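Side-chain contacts in N-terminal acetyltransferase B complex subunit NAT3 (Candida albicans, PDB 5K04), which acts as the catalytic subunit of the NatB N-terminal acetyltransferase complex, probably transferring acetyl groups from acetyl-CoA to the amino termini of proteins: residues F13-V18 with S55-A60; S30-Y35 with Q41-S46; I109-K114 with L127-F132. All blocks are in the same frame, centred on the assembly; numbering follows the deposited sequence.

Overall arrangement
The chain has the GNAT fold, and all three contacts reach its central sheet. Contact 1 sets the 13-18 segment against strand 53-65; contact 2, lying between those two segments in sequence, sets helix 29-38 on the neighbouring strand 43-48. Their centres are 10 Å apart and they touch directly: Ser55 OG lies 2.6 Å from Ser46 OG, and Met59 CG lies 3.3 Å from Phe43 CE1. Contact 3, on the other side of the chain's centre, is 22 Å from contact 1 and 20 Å from contact 2, centre to centre. Coenzyme A lies about 6 Å from the Val18 side chain and 7 Å from that of Leu111, whereas contact 2 is farther from it, the Tyr32 side chain lying about 11 Å from the coenzyme.

Contact 1: F13-V18 with S55-A60; sequences FELNPV and SGYMMA
Leu15 and Val18 meet the ring of Tyr57 along one side, around CD2 and CE2. Leu15 uses both of its methyl groups: CD1 comes to 3.7 Å from Tyr57 CE2, while CD2 sits 3.9 Å from both Tyr57 CD2 and Tyr57 CE2, so both methyls bear on the CD2-CE2 side of the ring. Val18 adds one branch, its CG1 reaching 3.8 Å from Tyr57 CE2. Both aliphatic groups approach the ring at a slant, and the two close on the same ring carbon. Val18 CG2 turns instead toward the strand backbone and passes Ser55 O at the looser distance of 4.4 Å.

Tyr57 projects from strand 53-65 with CG set between its backbone N and carbonyl carbon (chi1 57°), which carries the ring across toward the short helix 16-19. Its hydroxyl is hydrogen-bonded to Asn19 OD1, just beyond Val18, so the phenol is held by a polar bond at its end and by methyl groups along its flank. On the other segment, a weak hydrogen bond from Val18 N to Leu15 O, 3.0 Å long, spans the turn that brings the two aliphatic residues to the same ring. Thr79 of strand 70-80, together with Phe43 and Tyr32, packs further round Tyr57, whereas Asn16 and Phe13 are engaged by the partner subunit, Asn16 by hydrogen bonds to Asp551 and Thr444 and Phe13 by a ring stack on Phe498 of that chain.

The contact lies beside the ligand pocket: the side chain of Val18 is about 6 Å from coenzyme A, and that of Tyr57 about 6 Å from a bound MES molecule. No hydrogen bond joins the two segments, and all the residues that touch are buried. The turn at 13-18 is therefore joined to the sheet by dispersion and hydrophobic burial.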
loop_
_atom_site.group_PDB
_atom_site.type_symbol
_atom_site.label_atom_id
_atom_site.label_comp_id
_atom_site.label_asym_id
_atom_site.label_seq_id
_atom_site.Cartn_x
_atom_site.Cartn_y
_atom_site.Cartn_z
ATOM N N PHE B 13 -0.716 2.259 4.043
ATOM C CA PHE B 13 -0.881 2.526 2.619
ATOM C C PHE B 13 -0.967 4.019 2.313
ATOM O O PHE B 13 -0.833 4.409 1.145
ATOM C CB PHE B 13 -2.138 1.828 2.096
ATOM C CG PHE B 13 -2.042 0.312 2.050
ATOM C CD1 PHE B 13 -1.046 -0.322 1.312
ATOM C CD2 PHE B 13 -2.977 -0.477 2.711
ATOM C CE1 PHE B 13 -0.981 -1.718 1.244
ATOM C CE2 PHE B 13 -2.916 -1.867 2.652
ATOM C CZ PHE B 13 -1.919 -2.493 1.919
ATOM N N GLU B 14 -1.189 4.860 3.328
ATOM C CA GLU B 14 -1.476 6.276 3.118
ATOM C C GLU B 14 -0.476 7.177 3.833
ATOM O O GLU B 14 -0.731 8.371 4.011
ATOM C CB GLU B 14 -2.911 6.576 3.551
ATOM C CG GLU B 14 -3.933 5.948 2.598
ATOM C CD GLU B 14 -5.344 5.947 3.147
ATOM O OE1 GLU B 14 -5.531 6.326 4.322
ATOM O OE2 GLU B 14 -6.268 5.565 2.403
ATOM N N LEU B 15 0.668 6.617 4.216
ATOM C CA LEU B 15 1.662 7.246 5.069
ATOM C C LEU B 15 2.853 7.811 4.302
ATOM O O LEU B 15 3.803 8.287 4.929
ATOM C CB LEU B 15 2.178 6.226 6.091
ATOM C CG LEU B 15 1.512 6.172 7.467
ATOM C CD1 LEU B 15 2.303 5.236 8.379
ATOM C CD2 LEU B 15 1.357 7.573 8.091
ATOM N N ASN B 16 2.872 7.709 2.979
ATOM C CA ASN B 16 4.063 8.153 2.258
ATOM C C ASN B 16 4.388 9.635 2.466
ATOM O O ASN B 16 5.585 9.960 2.547
ATOM C CB ASN B 16 3.919 7.799 0.776
ATOM C CG ASN B 16 4.027 6.295 0.528
ATOM O OD1 ASN B 16 4.628 5.561 1.323
ATOM N ND2 ASN B 16 3.452 5.834 -0.578
ATOM N N PRO B 17 3.421 10.557 2.597
ATOM C CA PRO B 17 3.797 11.953 2.887
ATOM C C PRO B 17 4.659 12.082 4.134
ATOM O O PRO B 17 5.553 12.937 4.203
ATOM C CB PRO B 17 2.441 12.650 3.067
ATOM C CG PRO B 17 1.498 11.838 2.273
ATOM C CD PRO B 17 1.959 10.418 2.407
ATOM N N VAL B 18 4.428 11.213 5.112
ATOM C CA VAL B 18 5.247 11.185 6.312
ATOM C C VAL B 18 6.488 10.314 6.108
ATOM O O VAL B 18 7.613 10.740 6.390
ATOM C CB VAL B 18 4.394 10.695 7.494
ATOM C CG1 VAL B 18 5.261 10.457 8.716
ATOM C CG2 VAL B 18 3.310 11.715 7.809
ATOM N N SER B 55 -1.186 13.297 10.082
ATOM C CA SER B 55 -0.170 14.329 10.179
ATOM C C SER B 55 1.073 13.859 10.933
ATOM O O SER B 55 2.103 14.544 10.889
ATOM C CB SER B 55 -0.764 15.559 10.868
ATOM O OG SER B 55 -1.396 15.180 12.077
ATOM N N GLY B 56 0.993 12.718 11.615
ATOM C CA GLY B 56 2.121 12.152 12.329
ATOM C C GLY B 56 1.685 10.925 13.100
ATOM O O GLY B 56 0.500 10.589 13.157
ATOM N N TYR B 57 2.668 10.253 13.702
ATOM C CA TYR B 57 2.349 9.112 14.546
ATOM C C TYR B 57 3.431 8.903 15.596
ATOM O O TYR B 57 4.547 9.420 15.492
ATOM C CB TYR B 57 2.136 7.818 13.735
ATOM C CG TYR B 57 3.290 7.379 12.835
ATOM C CD1 TYR B 57 4.336 6.602 13.320
ATOM C CD2 TYR B 57 3.295 7.714 11.485
ATOM C CE1 TYR B 57 5.374 6.193 12.484
ATOM C CE2 TYR B 57 4.307 7.323 10.646
ATOM C CZ TYR B 57 5.348 6.559 11.140
ATOM O OH TYR B 57 6.345 6.183 10.270
ATOM N N MET B 58 3.041 8.149 16.630
ATOM C CA MET B 58 3.896 7.704 17.717
ATOM C C MET B 58 3.848 6.182 17.798
ATOM O O MET B 58 2.764 5.589 17.774
ATOM C CB MET B 58 3.450 8.301 19.056
ATOM C CG MET B 58 3.766 7.403 20.236
ATOM S SD MET B 58 5.507 7.270 20.481
ATOM C CE MET B 58 5.733 8.951 20.805
ATOM N N MET B 59 5.028 5.557 17.833
ATOM C CA MET B 59 5.186 4.144 18.140
ATOM C C MET B 59 6.015 4.080 19.405
ATOM O O MET B 59 7.158 4.546 19.423
ATOM C CB MET B 59 5.880 3.366 17.014
ATOM C CG MET B 59 5.262 3.542 15.636
ATOM S SD MET B 59 6.320 2.943 14.347
ATOM C CE MET B 59 6.373 1.329 14.939
ATOM N N ALA B 60 5.432 3.539 20.465
ATOM C CA ALA B 60 6.137 3.346 21.715
ATOM C C ALA B 60 5.840 1.941 22.233
ATOM O O ALA B 60 4.961 1.237 21.729
ATOM C CB ALA B 60 5.749 4.419 22.748
#

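Contact 2: S30-Y35 with Q41-S46; sequences SFYSQY and QLFYKS
Phe43 leaves its strand with CG opposite the backbone N (chi1 -164°), and a chi2 of only -11° turns the ring so that one side, from CD2 to CZ, meets helix 29-38. Tyr32, with CG beside its own backbone N (chi1 -70°), brings its ring across at a slant to meet it. This is helix-on-sheet packing within the GNAT fold: helix 29-38 returns through a short connection to strand 43-48 and lies against it.

The two rings do not stack. Tyr32 CD1 arrives at the rim of Phe43, close to the phenylalanine plane and 3.7 Å from Phe43 CZ, whereas CZ approaches the tyrosine ring obliquely. One helical turn later Tyr35 contributes its base, CB standing 4.0 Å from Phe43 CD2, while the phenol leads away from the strand. That phenol belongs to another aromatic group: Tyr35 CE1 lies over a face of Phe31, and the Tyr35 ring meets that of Trp39 edge-to-face.

Other residues pack round both rings. Phe7 stacks on Phe43, Met59 of the adjacent strand touches Tyr32, and the hydroxyl of Tyr32 is hydrogen-bonded to the backbone N of Phe27. Ser30 N and Ser33 OG of the same helix are hydrogen-bonded to Glu475 and Ser479 of the partner chain.

The helix backbone also touches the phenylalanine: the carbonyl oxygen Tyr32 O lies in the plane of the Phe43 ring, at its edge, 3.9 Å from Phe43 CE2.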
loop_
_atom_site.group_PDB
_atom_site.type_symbol
_atom_site.label_atom_id
_atom_site.label_comp_id
_atom_site.label_asym_id
_atom_site.label_seq_id
_atom_site.Cartn_x
_atom_site.Cartn_y
_atom_site.Cartn_z
ATOM N N SER B 30 6.180 -6.703 9.740
ATOM C CA SER B 30 6.199 -7.438 11.001
ATOM C C SER B 30 6.494 -6.531 12.190
ATOM O O SER B 30 6.012 -6.780 13.299
ATOM C CB SER B 30 7.234 -8.553 10.930
ATOM O OG SER B 30 8.534 -8.000 10.779
ATOM N N PHE B 31 7.289 -5.490 11.979
ATOM C CA PHE B 31 7.653 -4.583 13.061
ATOM C C PHE B 31 6.460 -3.713 13.471
ATOM O O PHE B 31 6.138 -3.596 14.658
ATOM C CB PHE B 31 8.843 -3.739 12.597
ATOM C CG PHE B 31 9.463 -2.895 13.663
ATOM C CD1 PHE B 31 10.270 -3.471 14.640
ATOM C CD2 PHE B 31 9.294 -1.512 13.661
ATOM C CE1 PHE B 31 10.875 -2.688 15.625
ATOM C CE2 PHE B 31 9.900 -0.716 14.641
ATOM C CZ PHE B 31 10.692 -1.306 15.625
ATOM N N TYR B 32 5.799 -3.094 12.490
ATOM C CA TYR B 32 4.568 -2.353 12.756
ATOM C C TYR B 32 3.526 -3.223 13.435
ATOM O O TYR B 32 2.906 -2.814 14.421
ATOM C CB TYR B 32 3.995 -1.813 11.456
ATOM C CG TYR B 32 4.814 -0.718 10.873
ATOM C CD1 TYR B 32 5.007 0.471 11.573
ATOM C CD2 TYR B 32 5.404 -0.867 9.619
ATOM C CE1 TYR B 32 5.759 1.485 11.032
ATOM C CE2 TYR B 32 6.152 0.129 9.074
ATOM C CZ TYR B 32 6.327 1.306 9.767
ATOM O OH TYR B 32 7.081 2.291 9.182
ATOM N N SER B 33 3.289 -4.413 12.882
ATOM C CA SER B 33 2.240 -5.279 13.408
ATOM C C SER B 33 2.577 -5.770 14.815
ATOM O O SER B 33 1.674 -5.984 15.633
ATOM C CB SER B 33 2.024 -6.461 12.462
ATOM O OG SER B 33 3.149 -7.321 12.524
ATOM N N GLN B 34 3.866 -5.961 15.100
ATOM C CA GLN B 34 4.309 -6.346 16.439
ATOM C C GLN B 34 3.934 -5.294 17.474
ATOM O O GLN B 34 3.489 -5.626 18.576
ATOM C CB GLN B 34 5.832 -6.571 16.450
ATOM C CG GLN B 34 6.397 -6.889 17.837
ATOM C CD GLN B 34 7.931 -6.786 17.945
ATOM O OE1 GLN B 34 8.589 -6.034 17.221
ATOM N NE2 GLN B 34 8.494 -7.550 18.871
ATOM N N TYR B 35 4.145 -4.015 17.151
ATOM C CA TYR B 35 3.754 -2.958 18.076
ATOM C C TYR B 35 2.245 -2.917 18.257
ATOM O O TYR B 35 1.755 -2.722 19.375
ATOM C CB TYR B 35 4.295 -1.618 17.587
ATOM C CG TYR B 35 5.730 -1.417 18.021
ATOM C CD1 TYR B 35 6.739 -2.259 17.560
ATOM C CD2 TYR B 35 6.074 -0.405 18.901
ATOM C CE1 TYR B 35 8.061 -2.088 17.961
ATOM C CE2 TYR B 35 7.384 -0.223 19.309
ATOM C CZ TYR B 35 8.367 -1.065 18.837
ATOM O OH TYR B 35 9.654 -0.895 19.253
ATOM N N GLN B 41 -2.133 0.328 22.349
ATOM C CA GLN B 41 -2.491 1.693 22.735
ATOM C C GLN B 41 -1.353 2.696 22.538
ATOM O O GLN B 41 -1.600 3.908 22.584
ATOM C CB GLN B 41 -2.944 1.730 24.192
ATOM C CG GLN B 41 -4.222 0.960 24.466
ATOM C CD GLN B 41 -4.802 1.257 25.846
ATOM O OE1 GLN B 41 -4.839 2.410 26.285
ATOM N NE2 GLN B 41 -5.274 0.206 26.529
ATOM N N LEU B 42 -0.121 2.221 22.342
ATOM C CA LEU B 42 1.062 3.067 22.253
ATOM C C LEU B 42 1.459 3.307 20.805
ATOM O O LEU B 42 2.584 3.730 20.519
ATOM C CB LEU B 42 2.219 2.450 23.048
ATOM C CG LEU B 42 1.919 2.025 24.507
ATOM C CD1 LEU B 42 3.198 1.798 25.311
ATOM C CD2 LEU B 42 1.033 3.024 25.231
ATOM N N PHE B 43 0.541 3.045 19.890
ATOM C CA PHE B 43 0.740 3.251 18.461
ATOM C C PHE B 43 -0.505 4.016 18.009
ATOM O O PHE B 43 -1.569 3.440 17.736
ATOM C CB PHE B 43 0.937 1.918 17.727
ATOM C CG PHE B 43 1.523 2.052 16.334
ATOM C CD1 PHE B 43 1.622 3.290 15.710
ATOM C CD2 PHE B 43 1.957 0.918 15.644
ATOM C CE1 PHE B 43 2.144 3.406 14.434
ATOM C CE2 PHE B 43 2.490 1.021 14.365
ATOM C CZ PHE B 43 2.586 2.276 13.760
ATOM N N TYR B 44 -0.371 5.333 17.978
ATOM C CA TYR B 44 -1.467 6.212 17.618
ATOM C C TYR B 44 -0.952 7.279 16.667
ATOM O O TYR B 44 0.251 7.544 16.564
ATOM C CB TYR B 44 -2.118 6.865 18.849
ATOM C CG TYR B 44 -1.125 7.458 19.816
ATOM C CD1 TYR B 44 -0.686 8.774 19.684
ATOM C CD2 TYR B 44 -0.627 6.710 20.868
ATOM C CE1 TYR B 44 0.230 9.328 20.600
ATOM C CE2 TYR B 44 0.296 7.246 21.780
ATOM C CZ TYR B 44 0.718 8.547 21.638
ATOM O OH TYR B 44 1.637 9.056 22.525
ATOM N N LYS B 45 -1.902 7.896 15.983
ATOM C CA LYS B 45 -1.619 8.833 14.923
ATOM C C LYS B 45 -2.334 10.146 15.201
ATOM O O LYS B 45 -3.381 10.194 15.863
ATOM C CB LYS B 45 -2.060 8.281 13.560
ATOM C CG LYS B 45 -3.566 7.978 13.465
ATOM C CD LYS B 45 -3.980 7.677 12.026
ATOM C CE LYS B 45 -5.465 7.372 11.902
ATOM N NZ LYS B 45 -5.769 6.982 10.483
ATOM N N SER B 46 -1.732 11.215 14.699
ATOM C CA SER B 46 -2.386 12.506 14.654
ATOM C C SER B 46 -3.059 12.647 13.302
ATOM O O SER B 46 -2.611 12.077 12.303
ATOM C CB SER B 46 -1.393 13.650 14.887
ATOM O OG SER B 46 -0.325 13.635 13.942
#

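Contact 3: I109-K114 with L127-F132; sequences IDLFVK and LGYSVF
Tyr129 turns one face of its ring to Leu111 and its hydroxyl end to Ile109, so that two residues on the same side of strand 108-114 meet different parts of one phenol. Leu111 CD2 stands over the ring, 3.8 Å from the Tyr129 centroid and 28° off the normal, a CH-pi contact displaced toward the CD2-CE2 side. Tyr129 CD2 and CE2 both lie 3.5 Å from Leu111 CD2.

Ile109 crosses the far end of the phenol at a slant. Its CG2 comes within 3.4 Å of Tyr129 OH, and its CB and CD1 also flank that oxygen, at 3.5 and 3.7 Å from Tyr129 OH respectively. The strand backbone takes part as well: Ile109 O approaches the ring obliquely, 3.4 Å from Tyr129 CE2.

With chi1 at 57°, Leu111 tucks CG in over its own backbone, flanked by N and C; this sends one methyl to the tyrosine while the residue also packs on Tyr124 of helix 118-126, part of the coenzyme A site. The side chain of Leu111 lies about 4 Å from a bound MES molecule. Tyr129 follows Gly128, whose positive phi of 100° forms the Schellman ending of that helix, and Leu127 CB lies at the edge of the Tyr129 ring, in its plane. Ile75 and Lys161 pack on the tyrosine from neighbouring strands.

The contact thus closes a beta-alpha-beta crossover between the parallel strands 108-114 and 130-135, with strand 156-162 between them in the sheet, as is usual in GNAT enzymes. Across the two segments the phenol oxygen is met by aliphatic carbons and the ring chiefly by a methyl group; with no hydrogen bond between them, the contact rests on dispersion and apolar burial.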
loop_
_atom_site.group_PDB
_atom_site.type_symbol
_atom_site.label_atom_id
_atom_site.label_comp_id
_atom_site.label_asym_id
_atom_site.label_seq_id
_atom_site.Cartn_x
_atom_site.Cartn_y
_atom_site.Cartn_z
ATOM N N ILE B 109 9.966 7.220 30.999
ATOM C CA ILE B 109 9.988 7.087 29.548
ATOM C C ILE B 109 11.412 7.363 29.085
ATOM O O ILE B 109 12.037 8.337 29.522
ATOM C CB ILE B 109 8.987 8.035 28.867
ATOM C CG1 ILE B 109 7.623 7.984 29.572
ATOM C CG2 ILE B 109 8.834 7.668 27.388
ATOM C CD1 ILE B 109 6.559 8.909 28.953
ATOM N N ASP B 110 11.940 6.484 28.239
ATOM C CA ASP B 110 13.246 6.694 27.638
ATOM C C ASP B 110 13.128 6.650 26.114
ATOM O O ASP B 110 12.067 6.350 25.549
ATOM C CB ASP B 110 14.265 5.667 28.159
ATOM C CG ASP B 110 14.226 4.351 27.409
ATOM O OD1 ASP B 110 13.125 3.906 27.021
ATOM O OD2 ASP B 110 15.304 3.760 27.200
ATOM N N LEU B 111 14.252 6.936 25.459
ATOM C CA LEU B 111 14.337 7.081 24.017
ATOM C C LEU B 111 15.802 7.216 23.653
ATOM O O LEU B 111 16.641 7.570 24.486
ATOM C CB LEU B 111 13.566 8.304 23.520
ATOM C CG LEU B 111 14.060 9.595 24.182
ATOM C CD1 LEU B 111 15.114 10.339 23.344
ATOM C CD2 LEU B 111 12.919 10.506 24.517
ATOM N N PHE B 112 16.085 6.980 22.383
ATOM C CA PHE B 112 17.422 7.135 21.837
ATOM C C PHE B 112 17.416 8.289 20.856
ATOM O O PHE B 112 16.566 8.341 19.965
ATOM C CB PHE B 112 17.891 5.865 21.130
ATOM C CG PHE B 112 18.024 4.667 22.041
ATOM C CD1 PHE B 112 18.703 4.755 23.246
ATOM C CD2 PHE B 112 17.485 3.453 21.676
ATOM C CE1 PHE B 112 18.838 3.665 24.067
ATOM C CE2 PHE B 112 17.617 2.345 22.494
ATOM C CZ PHE B 112 18.295 2.456 23.699
ATOM N N VAL B 113 18.363 9.207 21.029
ATOM C CA VAL B 113 18.648 10.270 20.073
ATOM C C VAL B 113 20.118 10.165 19.696
ATOM O O VAL B 113 20.979 9.995 20.570
ATOM C CB VAL B 113 18.320 11.667 20.648
ATOM C CG1 VAL B 113 18.830 12.754 19.743
ATOM C CG2 VAL B 113 16.827 11.828 20.784
ATOM N N LYS B 114 20.408 10.246 18.402
ATOM C CA LYS B 114 21.798 10.214 17.975
ATOM C C LYS B 114 22.537 11.420 18.539
ATOM O O LYS B 114 21.967 12.498 18.717
ATOM C CB LYS B 114 21.903 10.182 16.450
ATOM C CG LYS B 114 21.407 8.883 15.801
ATOM C CD LYS B 114 22.109 7.669 16.398
ATOM C CE LYS B 114 21.817 6.397 15.618
ATOM N NZ LYS B 114 22.375 5.204 16.327
ATOM N N LEU B 127 10.658 18.858 26.768
ATOM C CA LEU B 127 9.588 18.020 27.298
ATOM C C LEU B 127 9.891 17.456 28.682
ATOM O O LEU B 127 9.060 16.722 29.225
ATOM C CB LEU B 127 9.312 16.866 26.340
ATOM C CG LEU B 127 8.747 17.283 24.982
ATOM C CD1 LEU B 127 8.471 16.058 24.116
ATOM C CD2 LEU B 127 7.480 18.117 25.159
ATOM N N GLY B 128 11.052 17.770 29.261
ATOM C CA GLY B 128 11.437 17.259 30.561
ATOM C C GLY B 128 12.405 16.089 30.546
ATOM O O GLY B 128 12.786 15.617 31.628
ATOM N N TYR B 129 12.806 15.595 29.372
ATOM C CA TYR B 129 13.772 14.509 29.316
ATOM C C TYR B 129 15.168 15.055 29.568
ATOM O O TYR B 129 15.460 16.212 29.263
ATOM C CB TYR B 129 13.734 13.803 27.958
ATOM C CG TYR B 129 12.453 13.048 27.694
ATOM C CD1 TYR B 129 11.292 13.724 27.345
ATOM C CD2 TYR B 129 12.406 11.656 27.786
ATOM C CE1 TYR B 129 10.114 13.044 27.108
ATOM C CE2 TYR B 129 11.231 10.962 27.545
ATOM C CZ TYR B 129 10.086 11.667 27.203
ATOM O OH TYR B 129 8.898 11.022 26.983
ATOM N N SER B 130 16.037 14.206 30.125
ATOM C CA SER B 130 17.447 14.548 30.295
ATOM C C SER B 130 18.319 13.379 29.853
ATOM O O SER B 130 17.920 12.214 29.941
ATOM C CB SER B 130 17.787 14.948 31.758
ATOM O OG SER B 130 17.238 14.033 32.687
ATOM N N VAL B 131 19.510 13.711 29.355
ATOM C CA VAL B 131 20.444 12.685 28.909
ATOM C C VAL B 131 20.869 11.843 30.097
ATOM O O VAL B 131 21.439 12.356 31.069
ATOM C CB VAL B 131 21.666 13.304 28.228
ATOM C CG1 VAL B 131 22.779 12.281 28.189
ATOM C CG2 VAL B 131 21.330 13.798 26.810
ATOM N N PHE B 132 20.614 10.540 30.012
ATOM C CA PHE B 132 20.965 9.573 31.043
ATOM C C PHE B 132 22.294 8.875 30.768
ATOM O O PHE B 132 23.102 8.709 31.685
ATOM C CB PHE B 132 19.835 8.536 31.181
ATOM C CG PHE B 132 20.086 7.473 32.226
ATOM C CD1 PHE B 132 19.944 7.764 33.584
ATOM C CD2 PHE B 132 20.420 6.174 31.850
ATOM C CE1 PHE B 132 20.156 6.793 34.545
ATOM C CE2 PHE B 132 20.641 5.190 32.811
ATOM C CZ PHE B 132 20.510 5.499 34.161
#